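Local coordinates for protein sulfotransferase (Mycobacterium tuberculosis, PDB 2ZQ5) that probably transfers a sulfonate group from a nucleotide donor such as PAPS to an acceptor molecule, at residues A[46-51]-A[191-196]. Residues are numbered along the deposited sequence; the frame is centred on the assembly and turned at random.
Sequences AYQGEA and AHVPSY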
loop_
_atom_site.group_PDB
_atom_site.type_symbol
_atom_site.label_atom_id
_atom_site.label_comp_id
_atom_site.label_asym_id
_atom_site.label_seq_id
_atom_site.Cartn_x
_atom_site.Cartn_y
_atom_site.Cartn_z
ATOM N N ALA A 46 -9.879 -4.535 17.699
ATOM C CA ALA A 46 -10.808 -3.781 16.870
ATOM C C ALA A 46 -11.655 -4.726 16.021
ATOM O O ALA A 46 -12.875 -4.597 15.968
ATOM C CB ALA A 46 -10.045 -2.812 15.977
ATOM N N TYR A 47 -11.011 -5.683 15.360
ATOM C CA TYR A 47 -11.744 -6.630 14.528
ATOM C C TYR A 47 -12.796 -7.384 15.322
ATOM O O TYR A 47 -13.961 -7.455 14.934
ATOM C CB TYR A 47 -10.800 -7.666 13.906
ATOM C CG TYR A 47 -10.042 -7.202 12.685
ATOM C CD1 TYR A 47 -10.695 -6.561 11.634
ATOM C CD2 TYR A 47 -8.674 -7.437 12.564
ATOM C CE1 TYR A 47 -10.006 -6.162 10.492
ATOM C CE2 TYR A 47 -7.975 -7.047 11.423
ATOM C CZ TYR A 47 -8.646 -6.408 10.395
ATOM O OH TYR A 47 -7.962 -5.994 9.278
ATOM N N GLN A 48 -12.373 -7.940 16.448
ATOM C CA GLN A 48 -13.259 -8.741 17.272
ATOM C C GLN A 48 -14.249 -7.958 18.129
ATOM O O GLN A 48 -15.233 -8.520 18.605
ATOM C CB GLN A 48 -12.400 -9.688 18.119
ATOM C CG GLN A 48 -11.410 -10.471 17.245
ATOM C CD GLN A 48 -10.533 -11.446 18.011
ATOM O OE1 GLN A 48 -9.871 -11.079 18.981
ATOM N NE2 GLN A 48 -10.513 -12.697 17.560
ATOM N N GLY A 49 -14.018 -6.659 18.294
ATOM C CA GLY A 49 -14.924 -5.865 19.103
ATOM C C GLY A 49 -15.843 -4.897 18.376
ATOM O O GLY A 49 -16.844 -4.459 18.947
ATOM N N GLU A 50 -15.539 -4.567 17.125
ATOM C CA GLU A 50 -16.369 -3.607 16.402
ATOM C C GLU A 50 -16.523 -3.825 14.898
ATOM O O GLU A 50 -17.377 -3.196 14.273
ATOM C CB GLU A 50 -15.823 -2.200 16.654
ATOM C CG GLU A 50 -14.309 -2.151 16.564
ATOM C CD GLU A 50 -13.708 -0.805 16.926
ATOM O OE1 GLU A 50 -14.120 -0.202 17.940
ATOM O OE2 GLU A 50 -12.798 -0.365 16.200
ATOM N N ALA A 51 -15.726 -4.714 14.315
ATOM C CA ALA A 51 -15.801 -4.938 12.875
ATOM C C ALA A 51 -17.000 -5.761 12.403
ATOM O O ALA A 51 -17.243 -5.860 11.203
ATOM C CB ALA A 51 -14.503 -5.572 12.381
ATOM N N ALA A 191 -12.524 -2.582 6.622
ATOM C CA ALA A 191 -13.275 -3.059 7.775
ATOM C C ALA A 191 -13.575 -1.893 8.697
ATOM O O ALA A 191 -12.915 -0.854 8.638
ATOM C CB ALA A 191 -12.468 -4.118 8.527
ATOM N N HIS A 192 -14.581 -2.068 9.545
ATOM C CA HIS A 192 -14.950 -1.036 10.496
ATOM C C HIS A 192 -14.112 -1.254 11.747
ATOM O O HIS A 192 -14.481 -2.032 12.627
ATOM C CB HIS A 192 -16.435 -1.130 10.847
ATOM C CG HIS A 192 -16.888 -0.081 11.814
ATOM N ND1 HIS A 192 -16.908 1.260 11.498
ATOM C CD2 HIS A 192 -17.313 -0.174 13.096
ATOM C CE1 HIS A 192 -17.327 1.949 12.545
ATOM N NE2 HIS A 192 -17.580 1.103 13.527
ATOM N N VAL A 193 -12.970 -0.579 11.813
ATOM C CA VAL A 193 -12.081 -0.702 12.962
ATOM C C VAL A 193 -11.653 0.681 13.453
ATOM O O VAL A 193 -10.464 1.003 13.499
ATOM C CB VAL A 193 -10.827 -1.557 12.616
ATOM C CG1 VAL A 193 -11.222 -3.020 12.465
ATOM C CG2 VAL A 193 -10.176 -1.056 11.330
ATOM N N PRO A 194 -12.624 1.518 13.840
ATOM C CA PRO A 194 -12.317 2.865 14.319
ATOM C C PRO A 194 -11.312 2.936 15.467
ATOM O O PRO A 194 -10.541 3.887 15.551
ATOM C CB PRO A 194 -13.694 3.422 14.696
ATOM C CG PRO A 194 -14.476 2.202 15.053
ATOM C CD PRO A 194 -14.063 1.231 13.976
ATOM N N SER A 195 -11.302 1.932 16.340
ATOM C CA SER A 195 -10.370 1.944 17.459
ATOM C C SER A 195 -8.942 1.819 16.947
ATOM O O SER A 195 -8.022 2.433 17.488
ATOM C CB SER A 195 -10.687 0.811 18.437
ATOM O OG SER A 195 -11.980 0.985 18.996
ATOM N N TYR A 196 -8.753 1.028 15.898
ATOM C CA TYR A 196 -7.418 0.880 15.336
ATOM C C TYR A 196 -7.054 2.134 14.542
ATOM O O TYR A 196 -5.927 2.621 14.627
ATOM C CB TYR A 196 -7.332 -0.354 14.433
ATOM C CG TYR A 196 -6.011 -0.469 13.700
ATOM C CD1 TYR A 196 -4.870 -0.981 14.331
ATOM C CD2 TYR A 196 -5.893 -0.018 12.384
ATOM C CE1 TYR A 196 -3.638 -1.039 13.658
ATOM C CE2 TYR A 196 -4.679 -0.068 11.712
ATOM C CZ TYR A 196 -3.559 -0.578 12.350
ATOM O OH TYR A 196 -2.369 -0.610 11.656
HETATM O O HOH W 1 -15.601 -4.737 9.212
#
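Glu50 grips Ser195, in the first turn of helix 194-201, with both carboxylate oxygens, a clear case of a helix N-terminus held by an acidic side chain from a distant part of the chain. Ser195 N donates to Glu50 OE2 at 2.7 Å, using the syn lone pair of that oxygen, and the bond is nearly straight (168°). Its partner oxygen, OE1, accepts the hydroxyl OG of Ser195, also at 2.7 Å, with the serine oxygen 34° out of the carboxylate plane. The two bonds fix the rotation of the carboxylate, and the positive end of the helix dipole probably favours its charged form. Pro194, whose nitrogen has no hydrogen to give, lays its CD against Glu50 OE2 and over one face of the His192 imidazole.

Through this grip the C-terminal part of helix 36-50 is fastened to the first turn of helix 194-201, at the periphery of a P-loop-type sulfotransferase fold with a parallel five-stranded sheet.

Apolar contacts line the adjoining side. Val193, at the N-cap position, sets its CB 3.7 Å from Ala46 CB; a chi1 of -71° carries its CG1 between Ala46 CB and the Tyr47 ring, which it meets obliquely at CD1. Ala191 CB meets the Tyr47 ring at its edge, 3.8 Å from CE1.

A water and two C-H contacts extend the join toward Ala51 and His192. Glu50 O lies in the plane of the His192 ring, 3.2 Å from CD2, while ND1 of that ring is hydrogen-bonded to Asp288. Ala51 CA makes a C-H···O contact with His192 O, and one water bridges Ala51 O (2.8 Å) to His192 N (2.9 Å).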